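Local coordinates for Maltose/maltodextrin transport permease homologue (Bdellovibrio bacteriovorus HD100, PDB 6FFL), which binds maltotriose through its solute-binding domain, here the deposited part of a MalE-MalF fusion that probably imports maltose and maltodextrins, at residues Leu19-Glu24 and Ala304-Val309; Ser87-Asn92 and Tyr293-Pro298; Pro172-Ala177 and Lys194-Phe199; Glu176-Ala181 and Ala349-Leu354. All coordinates share one frame; numbering follows the deposited sequence. Where two conformers were deposited one is given.

In the fold
Contacts 1 and 2 lie on the same side of the chain's centre, and contacts 3 and 4 lie across from contact 1. The first two are polar and small. Contact 1 is a surface salt bridge between helices 13-29 and 297-307; contact 2 is a partly buried hydroxyl pair, using the turn that leads into helix 297-307, and the two touch where Leu294 packs on Leu19 and Ala22. Contacts 3 and 4 share Glu176 and Ala177, their centres about 12 Å apart, and run on phenylalanine packing instead. Contact 3 is partly buried against helix 191-205, whereas contact 4 is buried, next to the bound sugar, against helix 346-362.

Contact 1 of 4, residues Leu19-Glu24 and Ala304-Val309; sequences LAEALE and AEKVGV
The carboxylate of Glu21 is the flat group here, and it takes the ammonium of Lys306 at one oxygen: Lys306 NZ sits 3.0 Å from Glu21 OE1, on its syn lone pair, the one facing OE2. That other oxygen stays further off, with OE2 3.8 Å from NZ, so the bridge is single-pronged and not shared between the two oxygens. NZ makes the bond, while Lys306 CE lies 3.7 Å from Glu21 OE1. Glu21 runs out extended, its CG anti to the backbone N (chi1 174°), which carries the carboxylate off helix 13-29 toward the neighbouring helix. Lys306 bends at chi2 (-145°), and the two side chains run nearly perpendicular.

Helix 13-29 follows strand 4-9 in the solute-binding fold, and its inner side packs on the sheet, with Leu23 resting on Val35 and Ala37 of strand 34-39. The bridge ties its outer side to the last turn of helix 297-307. There Lys306 and Val307 also touch Val18 of helix 13-29. Gly308 then leaves the helix with positive phi (83°), and its N makes a weak bond back to Ala304 O. Glu305 OE1 stands 6.7 Å from Glu21 OE2, a second negative charge that may add slightly to the field around the ammonium, though solvent would weaken it.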
loop_
_atom_site.group_PDB
_atom_site.type_symbol
_atom_site.label_atom_id
_atom_site.label_comp_id
_atom_site.label_asym_id
_atom_site.label_seq_id
_atom_site.Cartn_x
_atom_site.Cartn_y
_atom_site.Cartn_z
ATOM N N LEU A 19 -8.005 3.034 -15.129
ATOM C CA LEU A 19 -8.810 4.210 -14.802
ATOM C C LEU A 19 -9.147 5.019 -16.050
ATOM O O LEU A 19 -10.297 5.429 -16.250
ATOM C CB LEU A 19 -8.078 5.087 -13.780
ATOM C CG LEU A 19 -8.788 6.384 -13.409
ATOM C CD1 LEU A 19 -10.104 6.086 -12.724
ATOM C CD2 LEU A 19 -7.892 7.220 -12.496
ATOM N N ALA A 20 -8.154 5.245 -16.910
ATOM C CA ALA A 20 -8.396 6.008 -18.129
ATOM C C ALA A 20 -9.457 5.343 -19.002
ATOM O O ALA A 20 -10.324 6.023 -19.562
ATOM C CB ALA A 20 -7.093 6.184 -18.908
ATOM N N GLU A 21 -9.402 4.013 -19.137
ATOM C CA GLU A 21 -10.423 3.318 -19.914
ATOM C C GLU A 21 -11.799 3.482 -19.275
ATOM O O GLU A 21 -12.791 3.735 -19.970
ATOM C CB GLU A 21 -10.065 1.837 -20.050
ATOM C CG GLU A 21 -11.136 0.988 -20.723
ATOM C CD GLU A 21 -10.704 -0.454 -20.949
ATOM O OE1 GLU A 21 -9.520 -0.781 -20.714
ATOM O OE2 GLU A 21 -11.554 -1.267 -21.371
ATOM N N ALA A 22 -11.871 3.352 -17.949
ATOM C CA ALA A 22 -13.143 3.521 -17.256
ATOM C C ALA A 22 -13.666 4.947 -17.395
ATOM O O ALA A 22 -14.863 5.157 -17.606
ATOM C CB ALA A 22 -12.982 3.146 -15.781
ATOM N N LEU A 23 -12.783 5.943 -17.269
ATOM C CA LEU A 23 -13.223 7.331 -17.379
ATOM C C LEU A 23 -13.708 7.641 -18.789
ATOM O O LEU A 23 -14.657 8.407 -18.973
ATOM C CB LEU A 23 -12.091 8.277 -16.980
ATOM C CG LEU A 23 -11.683 8.309 -15.506
ATOM C CD1 LEU A 23 -10.592 9.355 -15.294
ATOM C CD2 LEU A 23 -12.902 8.606 -14.624
ATOM N N GLU A 24 -13.071 7.042 -19.795
ATOM C CA GLU A 24 -13.502 7.251 -21.171
ATOM C C GLU A 24 -14.918 6.722 -21.377
ATOM O O GLU A 24 -15.745 7.370 -22.030
ATOM C CB GLU A 24 -12.493 6.585 -22.108
ATOM C CG GLU A 24 -12.839 6.549 -23.577
ATOM C CD GLU A 24 -11.817 5.739 -24.367
ATOM O OE1 GLU A 24 -10.618 6.099 -24.334
ATOM O OE2 GLU A 24 -12.206 4.737 -25.003
ATOM N N ALA A 304 -10.013 -6.121 -11.928
ATOM C CA ALA A 304 -9.717 -7.520 -11.622
ATOM C C ALA A 304 -9.160 -8.241 -12.845
ATOM O O ALA A 304 -8.217 -9.033 -12.732
ATOM C CB ALA A 304 -10.975 -8.219 -11.093
ATOM N N GLU A 305 -9.697 -7.941 -14.029
ATOM C CA GLU A 305 -9.261 -8.633 -15.236
ATOM C C GLU A 305 -7.892 -8.155 -15.708
ATOM O O GLU A 305 -7.064 -8.968 -16.135
ATOM C CB GLU A 305 -10.301 -8.445 -16.338
ATOM C CG GLU A 305 -9.921 -9.024 -17.690
ATOM C CD GLU A 305 -11.010 -8.789 -18.723
ATOM O OE1 GLU A 305 -11.210 -7.622 -19.127
ATOM O OE2 GLU A 305 -11.683 -9.766 -19.112
ATOM N N LYS A 306 -7.632 -6.854 -15.637
ATOM C CA LYS A 306 -6.437 -6.305 -16.262
ATOM C C LYS A 306 -5.244 -6.196 -15.321
ATOM O O LYS A 306 -4.103 -6.303 -15.785
ATOM C CB LYS A 306 -6.762 -4.945 -16.883
ATOM C CG LYS A 306 -7.874 -5.051 -17.930
ATOM C CD LYS A 306 -7.676 -4.097 -19.088
ATOM C CE LYS A 306 -8.680 -4.389 -20.201
ATOM N NZ LYS A 306 -8.447 -3.528 -21.391
ATOM N N VAL A 307 -5.450 -6.001 -14.014
ATOM C CA VAL A 307 -4.335 -5.915 -13.077
ATOM C C VAL A 307 -4.454 -6.898 -11.922
ATOM O O VAL A 307 -3.604 -6.896 -11.030
ATOM C CB VAL A 307 -4.126 -4.475 -12.551
ATOM C CG1 VAL A 307 -3.885 -3.531 -13.738
ATOM C CG2 VAL A 307 -5.304 -3.991 -11.668
ATOM N N GLY A 308 -5.478 -7.745 -11.911
ATOM C CA GLY A 308 -5.440 -8.963 -11.129
ATOM C C GLY A 308 -5.807 -8.849 -9.670
ATOM O O GLY A 308 -5.578 -9.810 -8.925
ATOM N N VAL A 309 -6.379 -7.721 -9.234
ATOM C CA VAL A 309 -6.654 -7.500 -7.816
ATOM C C VAL A 309 -8.049 -7.992 -7.437
ATOM O O VAL A 309 -8.897 -8.240 -8.303
ATOM C CB VAL A 309 -6.475 -6.011 -7.449
ATOM C CG1 VAL A 309 -5.016 -5.593 -7.666
ATOM C CG2 VAL A 309 -7.416 -5.131 -8.261
#

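Contact 2 of 4, residues Ser87-Asn92 and Tyr293-Pro298; sequences SDYFQN and YLTSTP
Tyr89 meets Thr295 with its outermost atom, at the end of a path that starts at CB. CB sets the ring off with CG anti to the backbone N (chi1 177°), and that extended start sends a long rigid group across a gap of 10.7 Å between the CA atoms of Tyr89 and Thr295. Along the ring, CD1 passes over the centre of the neighbouring Phe90 ring, 3.8 Å above its plane. Further out, CZ is 4.0 Å from Thr295 OG1, and at the tip Tyr89 OH donates to Thr295 OG1 over 2.7 Å, with OG1 lying in the plane of the tyrosine ring, at its edge. The same OH also grazes Thr295 CB at 3.4 Å.

The threonine holds OG1 between its backbone N and carbonyl carbon (chi1 57°), and from there the hydroxyl donates a hydrogen bond to Leu291 O of helix 281-294. Tyrosine to threonine to carbonyl is thus a short chain of hydrogen bonds that fixes the direction of both hydroxyls. One residue on, Tyr293 O, near the end of helix 281-294, accepts from both N and OG of Ser296, OG at 2.7 Å.

Around this pair, Tyr89 and Thr295 both rest on Ile108 of strand 104-109, and Thr295 touches Tyr272 of strand 266-274. The contact therefore joins short helix 87-90 to the turn between helices 281-294 and 297-307, alongside two antiparallel strands of the mixed sheet.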
loop_
_atom_site.group_PDB
_atom_site.type_symbol
_atom_site.label_atom_id
_atom_site.label_comp_id
_atom_site.label_asym_id
_atom_site.label_seq_id
_atom_site.Cartn_x
_atom_site.Cartn_y
_atom_site.Cartn_z
ATOM N N SER A 87 -27.041 3.087 3.666
ATOM C CA SER A 87 -26.462 2.002 4.457
ATOM C C SER A 87 -26.473 0.678 3.699
ATOM O O SER A 87 -25.519 -0.106 3.793
ATOM C CB SER A 87 -27.209 1.862 5.782
ATOM O OG SER A 87 -27.246 0.511 6.209
ATOM N N ASP A 88 -27.544 0.398 2.951
ATOM C CA ASP A 88 -27.568 -0.822 2.151
ATOM C C ASP A 88 -26.431 -0.862 1.133
ATOM O O ASP A 88 -26.065 -1.944 0.665
ATOM C CB ASP A 88 -28.919 -0.963 1.450
ATOM C CG ASP A 88 -30.028 -1.372 2.405
ATOM O OD1 ASP A 88 -29.726 -2.006 3.441
ATOM O OD2 ASP A 88 -31.202 -1.055 2.120
ATOM N N TYR A 89 -25.862 0.290 0.785
ATOM C CA TYR A 89 -24.719 0.307 -0.116
ATOM C C TYR A 89 -23.526 -0.420 0.498
ATOM O O TYR A 89 -22.928 -1.297 -0.134
ATOM C CB TYR A 89 -24.361 1.755 -0.465
ATOM C CG TYR A 89 -23.139 1.907 -1.332
ATOM C CD1 TYR A 89 -21.888 2.123 -0.765
ATOM C CD2 TYR A 89 -23.230 1.845 -2.720
ATOM C CE1 TYR A 89 -20.762 2.256 -1.551
ATOM C CE2 TYR A 89 -22.105 1.980 -3.517
ATOM C CZ TYR A 89 -20.876 2.185 -2.927
ATOM O OH TYR A 89 -19.747 2.329 -3.702
ATOM N N PHE A 90 -23.166 -0.073 1.739
ATOM C CA PHE A 90 -21.899 -0.545 2.287
ATOM C C PHE A 90 -21.919 -2.030 2.631
ATOM O O PHE A 90 -20.856 -2.662 2.625
ATOM C CB PHE A 90 -21.513 0.299 3.505
ATOM C CG PHE A 90 -20.999 1.663 3.126
ATOM C CD1 PHE A 90 -19.714 1.813 2.635
ATOM C CD2 PHE A 90 -21.822 2.776 3.205
ATOM C CE1 PHE A 90 -19.239 3.050 2.244
ATOM C CE2 PHE A 90 -21.351 4.025 2.817
ATOM C CZ PHE A 90 -20.059 4.152 2.333
ATOM N N GLN A 91 -23.092 -2.604 2.913
ATOM C CA GLN A 91 -23.153 -4.031 3.214
ATOM C C GLN A 91 -22.826 -4.900 2.003
ATOM O O GLN A 91 -22.619 -6.106 2.169
ATOM C CB GLN A 91 -24.532 -4.410 3.772
ATOM C CG GLN A 91 -25.709 -3.873 2.974
ATOM C CD GLN A 91 -27.061 -4.438 3.411
ATOM O OE1 GLN A 91 -27.518 -5.468 2.904
ATOM N NE2 GLN A 91 -27.715 -3.747 4.339
ATOM N N ASN A 92 -22.770 -4.322 0.805
ATOM C CA ASN A 92 -22.454 -5.085 -0.399
ATOM C C ASN A 92 -20.960 -5.226 -0.627
ATOM O O ASN A 92 -20.553 -5.875 -1.604
ATOM C CB ASN A 92 -23.091 -4.432 -1.632
ATOM C CG ASN A 92 -24.606 -4.426 -1.576
ATOM O OD1 ASN A 92 -25.248 -3.502 -2.084
ATOM N ND2 ASN A 92 -25.188 -5.447 -0.951
ATOM N N TYR A 293 -20.059 5.015 -10.200
ATOM C CA TYR A 293 -19.568 4.288 -11.370
ATOM C C TYR A 293 -18.218 3.621 -11.095
ATOM O O TYR A 293 -18.007 2.451 -11.452
ATOM C CB TYR A 293 -19.466 5.233 -12.565
ATOM C CG TYR A 293 -18.829 4.594 -13.774
ATOM C CD1 TYR A 293 -19.513 3.633 -14.511
ATOM C CD2 TYR A 293 -17.553 4.948 -14.177
ATOM C CE1 TYR A 293 -18.937 3.038 -15.617
ATOM C CE2 TYR A 293 -16.967 4.362 -15.287
ATOM C CZ TYR A 293 -17.664 3.408 -15.999
ATOM O OH TYR A 293 -17.088 2.823 -17.100
ATOM N N LEU A 294 -17.282 4.348 -10.477
ATOM C CA LEU A 294 -15.936 3.808 -10.313
ATOM C C LEU A 294 -15.873 2.722 -9.253
ATOM O O LEU A 294 -14.860 2.019 -9.174
ATOM C CB LEU A 294 -14.937 4.923 -9.972
ATOM C CG LEU A 294 -14.681 5.927 -11.103
ATOM C CD1 LEU A 294 -13.801 7.080 -10.621
ATOM C CD2 LEU A 294 -14.069 5.236 -12.321
ATOM N N THR A 295 -16.923 2.564 -8.447
ATOM C CA THR A 295 -17.012 1.454 -7.518
ATOM C C THR A 295 -18.000 0.394 -7.995
ATOM O O THR A 295 -18.207 -0.600 -7.290
ATOM C CB THR A 295 -17.402 1.950 -6.120
ATOM O OG1 THR A 295 -18.645 2.658 -6.186
ATOM C CG2 THR A 295 -16.315 2.883 -5.540
ATOM N N SER A 296 -18.589 0.568 -9.180
ATOM C CA SER A 296 -19.556 -0.396 -9.688
ATOM C C SER A 296 -18.850 -1.683 -10.098
ATOM O O SER A 296 -17.648 -1.707 -10.369
ATOM C CB SER A 296 -20.350 0.179 -10.873
ATOM O OG SER A 296 -19.568 0.302 -12.052
ATOM N N THR A 297 -19.617 -2.770 -10.131
ATOM C CA THR A 297 -19.006 -4.069 -10.396
ATOM C C THR A 297 -18.378 -4.155 -11.785
ATOM O O THR A 297 -17.285 -4.741 -11.898
ATOM C CB THR A 297 -20.046 -5.170 -10.145
ATOM O OG1 THR A 297 -20.176 -5.351 -8.730
ATOM C CG2 THR A 297 -19.616 -6.520 -10.783
ATOM N N PRO A 298 -18.957 -3.587 -12.850
ATOM C CA PRO A 298 -18.237 -3.586 -14.136
ATOM C C PRO A 298 -16.855 -2.960 -14.067
ATOM O O PRO A 298 -15.914 -3.505 -14.659
ATOM C CB PRO A 298 -19.190 -2.809 -15.056
ATOM C CG PRO A 298 -20.539 -3.151 -14.523
ATOM C CD PRO A 298 -20.369 -3.179 -13.026
#

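Contact 3 of 4, residues Pro172-Ala177 and Lys194-Phe199; sequences PAFGEA and KDTFQF
Phe174 and Asp195 bring the two backbones closest, their CA atoms 6.5 Å apart, just where the chain leaves the short helix 170-173 and turns at Gly175, whose positive phi suits a glycine. Phe174 then leans on the side of helix 191-205. Asp195 CB sits over one face of its ring, a CH-pi contact 4.0 Å from the centroid and 29° off the normal. The carboxylate plane is 70° from the ring; Asp195 OD1 is held by Lys194 NZ at 3.2 Å in a salt bridge within the helix, while Asp195 OD2 stays 4.1 Å from Phe174 CD1.

The far end of the ring goes to Phe199, one turn along the helix. Phe174 CZ lies 3.7 Å from Phe199 CB, and the two rings meet obliquely, centroids 5.7 Å apart and planes at 54°. Phe199 gets there with CG anti to its backbone N, and its ring also meets Phe170. At the third corner, Thr196 OG1 comes within 3.5 Å of Phe174 CD2, but its hydrogen bond is to Ala192 O in its own helix.

Within the solute-binding domain this joins the loop after helix 170-173 to helix 191-205, the Thr196 side chain about 12 Å from a bound glucose. No hydrogen bond crosses; the contact rests on one aromatic ring lying against Asp195, Thr196 and Phe199, whose polar ends bond along the helix.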
loop_
_atom_site.group_PDB
_atom_site.type_symbol
_atom_site.label_atom_id
_atom_site.label_comp_id
_atom_site.label_asym_id
_atom_site.label_seq_id
_atom_site.Cartn_x
_atom_site.Cartn_y
_atom_site.Cartn_z
ATOM N N PRO A 172 5.635 -6.815 14.182
ATOM C CA PRO A 172 4.969 -7.801 15.045
ATOM C C PRO A 172 5.626 -9.171 15.027
ATOM O O PRO A 172 5.449 -9.927 15.989
ATOM C CB PRO A 172 3.542 -7.865 14.477
ATOM C CG PRO A 172 3.659 -7.384 13.061
ATOM C CD PRO A 172 4.737 -6.343 13.106
ATOM N N ALA A 173 6.374 -9.518 13.975
ATOM C CA ALA A 173 7.077 -10.799 13.985
ATOM C C ALA A 173 8.219 -10.805 14.992
ATOM O O ALA A 173 8.650 -11.883 15.427
ATOM C CB ALA A 173 7.600 -11.130 12.579
ATOM N N PHE A 174 8.713 -9.631 15.379
ATOM C CA PHE A 174 9.742 -9.522 16.401
ATOM C C PHE A 174 9.169 -9.196 17.770
ATOM O O PHE A 174 9.933 -9.039 18.722
ATOM C CB PHE A 174 10.782 -8.464 16.006
ATOM C CG PHE A 174 11.738 -8.926 14.936
ATOM C CD1 PHE A 174 12.711 -9.875 15.221
ATOM C CD2 PHE A 174 11.668 -8.411 13.655
ATOM C CE1 PHE A 174 13.591 -10.299 14.243
ATOM C CE2 PHE A 174 12.538 -8.834 12.664
ATOM C CZ PHE A 174 13.509 -9.777 12.964
ATOM N N GLY A 175 7.847 -9.101 17.895
ATOM C CA GLY A 175 7.232 -8.763 19.164
ATOM C C GLY A 175 5.989 -7.902 19.020
ATOM O O GLY A 175 5.054 -8.256 18.302
ATOM N N GLU A 176 5.975 -6.759 19.692
ATOM C CA GLU A 176 4.754 -5.981 19.811
ATOM C C GLU A 176 4.394 -5.287 18.498
ATOM O O GLU A 176 5.266 -4.860 17.735
ATOM C CB GLU A 176 4.910 -4.940 20.918
ATOM C CG GLU A 176 5.118 -5.509 22.309
ATOM C CD GLU A 176 5.873 -4.560 23.215
ATOM O OE1 GLU A 176 7.130 -4.603 23.222
ATOM O OE2 GLU A 176 5.207 -3.763 23.916
ATOM N N ALA A 177 3.088 -5.155 18.253
ATOM C CA ALA A 177 2.586 -4.313 17.171
ATOM C C ALA A 177 3.016 -2.863 17.384
ATOM O O ALA A 177 3.329 -2.443 18.497
ATOM C CB ALA A 177 1.059 -4.396 17.091
ATOM N N LYS A 194 13.362 -2.128 17.454
ATOM C CA LYS A 194 14.822 -2.192 17.397
ATOM C C LYS A 194 15.275 -3.395 16.576
ATOM O O LYS A 194 16.154 -3.278 15.710
ATOM C CB LYS A 194 15.403 -2.254 18.810
ATOM C CG LYS A 194 16.927 -2.387 18.854
ATOM C CD LYS A 194 17.389 -2.800 20.241
ATOM C CE LYS A 194 16.811 -4.155 20.626
ATOM N NZ LYS A 194 17.817 -5.244 20.503
ATOM N N ASP A 195 14.654 -4.558 16.813
ATOM C CA ASP A 195 15.040 -5.781 16.111
ATOM C C ASP A 195 14.730 -5.682 14.619
ATOM O O ASP A 195 15.479 -6.214 13.783
ATOM C CB ASP A 195 14.321 -6.990 16.721
ATOM C CG ASP A 195 14.930 -7.447 18.048
ATOM O OD1 ASP A 195 16.018 -6.966 18.432
ATOM O OD2 ASP A 195 14.307 -8.302 18.710
ATOM N N THR A 196 13.625 -5.020 14.269
ATOM C CA THR A 196 13.293 -4.788 12.864
ATOM C C THR A 196 14.346 -3.919 12.190
ATOM O O THR A 196 14.814 -4.225 11.086
ATOM C CB THR A 196 11.914 -4.120 12.760
ATOM O OG1 THR A 196 10.912 -5.012 13.269
ATOM C CG2 THR A 196 11.586 -3.799 11.314
ATOM N N PHE A 197 14.696 -2.802 12.831
ATOM C CA PHE A 197 15.790 -1.970 12.349
ATOM C C PHE A 197 17.055 -2.789 12.146
ATOM O O PHE A 197 17.742 -2.647 11.125
ATOM C CB PHE A 197 16.076 -0.837 13.339
ATOM C CG PHE A 197 15.037 0.249 13.355
ATOM C CD1 PHE A 197 14.061 0.329 12.372
ATOM C CD2 PHE A 197 15.027 1.185 14.382
ATOM C CE1 PHE A 197 13.117 1.347 12.391
ATOM C CE2 PHE A 197 14.075 2.203 14.417
ATOM C CZ PHE A 197 13.113 2.275 13.414
ATOM N N GLN A 198 17.388 -3.648 13.115
ATOM C CA GLN A 198 18.640 -4.391 13.011
ATOM C C GLN A 198 18.565 -5.474 11.949
ATOM O O GLN A 198 19.578 -5.759 11.295
ATOM C CB GLN A 198 19.030 -4.991 14.366
ATOM C CG GLN A 198 19.051 -3.963 15.492
ATOM C CD GLN A 198 19.564 -4.504 16.821
ATOM O OE1 GLN A 198 20.540 -3.991 17.374
ATOM N NE2 GLN A 198 18.903 -5.536 17.342
ATOM N N PHE A 199 17.393 -6.093 11.782
ATOM C CA PHE A 199 17.226 -7.145 10.779
ATOM C C PHE A 199 17.522 -6.614 9.387
ATOM O O PHE A 199 18.245 -7.246 8.606
ATOM C CB PHE A 199 15.799 -7.705 10.858
ATOM C CG PHE A 199 15.480 -8.731 9.801
ATOM C CD1 PHE A 199 16.086 -9.981 9.815
ATOM C CD2 PHE A 199 14.575 -8.436 8.796
ATOM C CE1 PHE A 199 15.788 -10.916 8.848
ATOM C CE2 PHE A 199 14.275 -9.370 7.822
ATOM C CZ PHE A 199 14.876 -10.603 7.848
#

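Contact 4 of 4, residues Glu176-Ala181 and Ala349-Leu354; sequences EAFLKA and AVWDSL. With GLC (alpha-D-glucopyranose), chain B.
Phe178 packs tightly on Val350, its CD1 3.7 Å from Val350 CG1. At the far end of the ring Phe178 CZ comes 4.1 Å from Trp351 CH2, a less close approach. The two aromatic planes are oblique, at 47° with centroids 5.4 Å apart. A chi1 of 64° swings the phenylalanine ring in over helix 346-362, where Leu266 of strand 266-274 also touches it. Leu179 is the looser side: it is partly exposed and makes a single longer contact, Leu179 CD1 to Val350 CG2 at 4.3 Å. Beyond it, Lys180 and Ala181 lie at the exposed surface.

Trp351 is where the packing becomes functional. Phe178 comes at its indole obliquely, from the side away from the sugar, and so probably helps hold it as a second-shell neighbour. Over the indole's other side lies a glucose of the bound maltotriose, its C4 3.6 Å from Trp351 CD1, with C6 also over that face, away from the centre. Asp67, Glu43, Glu163 and Arg348 hydrogen-bond the same glucose. An aromatic platform under a pyranose with polar groups round its rim is characteristic of maltodextrin-binding proteins.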
loop_
_atom_site.group_PDB
_atom_site.type_symbol
_atom_site.label_atom_id
_atom_site.label_comp_id
_atom_site.label_asym_id
_atom_site.label_seq_id
_atom_site.Cartn_x
_atom_site.Cartn_y
_atom_site.Cartn_z
ATOM N N GLU A 176 5.975 -6.759 19.692
ATOM C CA GLU A 176 4.754 -5.981 19.811
ATOM C C GLU A 176 4.394 -5.287 18.498
ATOM O O GLU A 176 5.266 -4.860 17.735
ATOM C CB GLU A 176 4.910 -4.940 20.918
ATOM C CG GLU A 176 5.118 -5.509 22.309
ATOM C CD GLU A 176 5.873 -4.560 23.215
ATOM O OE1 GLU A 176 7.130 -4.603 23.222
ATOM O OE2 GLU A 176 5.207 -3.763 23.916
ATOM N N ALA A 177 3.088 -5.155 18.253
ATOM C CA ALA A 177 2.586 -4.313 17.171
ATOM C C ALA A 177 3.016 -2.863 17.384
ATOM O O ALA A 177 3.329 -2.443 18.497
ATOM C CB ALA A 177 1.059 -4.396 17.091
ATOM N N PHE A 178 3.010 -2.075 16.303
ATOM C CA PHE A 178 3.488 -0.698 16.426
ATOM C C PHE A 178 2.422 0.261 16.933
ATOM O O PHE A 178 2.736 1.419 17.212
ATOM C CB PHE A 178 4.068 -0.189 15.092
ATOM C CG PHE A 178 3.066 -0.081 13.957
ATOM C CD1 PHE A 178 2.240 1.023 13.839
ATOM C CD2 PHE A 178 3.016 -1.054 12.962
ATOM C CE1 PHE A 178 1.338 1.139 12.786
ATOM C CE2 PHE A 178 2.120 -0.945 11.897
ATOM C CZ PHE A 178 1.279 0.157 11.812
ATOM N N LEU A 179 1.184 -0.190 17.058
ATOM C CA LEU A 179 0.101 0.585 17.646
ATOM C C LEU A 179 -0.521 -0.264 18.742
ATOM O O LEU A 179 -0.726 -1.465 18.553
ATOM C CB LEU A 179 -0.939 0.936 16.569
ATOM C CG LEU A 179 -1.872 2.135 16.622
ATOM C CD1 LEU A 179 -1.105 3.428 16.858
ATOM C CD2 LEU A 179 -2.651 2.186 15.306
ATOM N N LYS A 180 -0.801 0.344 19.890
ATOM C CA LYS A 180 -1.424 -0.407 20.969
ATOM C C LYS A 180 -2.860 -0.776 20.600
ATOM O O LYS A 180 -3.396 -0.363 19.569
ATOM C CB LYS A 180 -1.395 0.392 22.268
ATOM C CG LYS A 180 -0.024 0.479 22.903
ATOM C CD LYS A 180 -0.087 1.250 24.202
ATOM C CE LYS A 180 1.211 1.121 24.976
ATOM N NZ LYS A 180 1.137 1.791 26.306
ATOM N N ALA A 181 -3.488 -1.569 21.475
ATOM C CA ALA A 181 -4.810 -2.109 21.177
ATOM C C ALA A 181 -5.850 -1.010 21.013
ATOM O O ALA A 181 -6.813 -1.177 20.255
ATOM C CB ALA A 181 -5.244 -3.079 22.276
ATOM N N ALA A 349 1.166 10.198 12.472
ATOM C CA ALA A 349 2.327 10.533 13.284
ATOM C C ALA A 349 3.291 9.359 13.382
ATOM O O ALA A 349 4.515 9.548 13.377
ATOM C CB ALA A 349 1.879 10.964 14.682
ATOM N N VAL A 350 2.756 8.139 13.482
ATOM C CA VAL A 350 3.611 6.955 13.559
ATOM C C VAL A 350 4.413 6.798 12.275
ATOM O O VAL A 350 5.633 6.594 12.313
ATOM C CB VAL A 350 2.781 5.697 13.863
ATOM C CG1 VAL A 350 3.656 4.451 13.703
ATOM C CG2 VAL A 350 2.217 5.752 15.285
ATOM N N TRP A 351 3.745 6.882 11.118
ATOM C CA TRP A 351 4.470 6.748 9.854
ATOM C C TRP A 351 5.553 7.810 9.723
ATOM O O TRP A 351 6.679 7.523 9.295
ATOM C CB TRP A 351 3.517 6.871 8.665
ATOM C CG TRP A 351 2.546 5.768 8.452
ATOM C CD1 TRP A 351 1.215 5.914 8.180
ATOM C CD2 TRP A 351 2.810 4.349 8.429
ATOM N NE1 TRP A 351 0.631 4.674 8.004
ATOM C CE2 TRP A 351 1.586 3.703 8.152
ATOM C CE3 TRP A 351 3.960 3.565 8.618
ATOM C CZ2 TRP A 351 1.473 2.314 8.067
ATOM C CZ3 TRP A 351 3.840 2.181 8.534
ATOM C CH2 TRP A 351 2.607 1.575 8.258
ATOM N N ASP A 352 5.209 9.066 10.018
ATOM C CA ASP A 352 6.167 10.149 9.814
ATOM C C ASP A 352 7.362 10.022 10.749
ATOM O O ASP A 352 8.500 10.268 10.337
ATOM C CB ASP A 352 5.478 11.501 9.993
ATOM C CG ASP A 352 4.491 11.805 8.863
ATOM O OD1 ASP A 352 4.644 11.230 7.771
ATOM O OD2 ASP A 352 3.574 12.622 9.069
ATOM N N SER A 353 7.119 9.656 12.010
ATOM C CA SER A 353 8.215 9.466 12.957
ATOM C C SER A 353 9.094 8.288 12.559
ATOM O O SER A 353 10.328 8.378 12.610
ATOM C CB SER A 353 7.660 9.258 14.365
ATOM O OG SER A 353 8.709 9.132 15.307
ATOM N N LEU A 354 8.480 7.170 12.167
ATOM C CA LEU A 354 9.264 6.012 11.752
ATOM C C LEU A 354 10.156 6.346 10.564
ATOM O O LEU A 354 11.321 5.925 10.511
ATOM C CB LEU A 354 8.335 4.848 11.413
ATOM C CG LEU A 354 7.702 4.100 12.580
ATOM C CD1 LEU A 354 6.696 3.090 12.028
ATOM C CD2 LEU A 354 8.786 3.402 13.410
HETATM C C1 GLC B . 1.395 3.556 3.347
HETATM C C2 GLC B . 0.332 4.490 3.929
HETATM C C3 GLC B . 0.866 5.926 3.939
HETATM C C4 GLC B . 2.170 5.991 4.715
HETATM C C5 GLC B . 3.183 4.997 4.126
HETATM C C6 GLC B . 4.411 4.903 5.024
HETATM O O2 GLC B . -0.897 4.405 3.181
HETATM O O3 GLC B . -0.093 6.806 4.566
HETATM O O4 GLC B . 2.695 7.325 4.637
HETATM O O5 GLC B . 2.597 3.691 4.108
HETATM O O6 GLC B . 5.493 4.193 4.384
#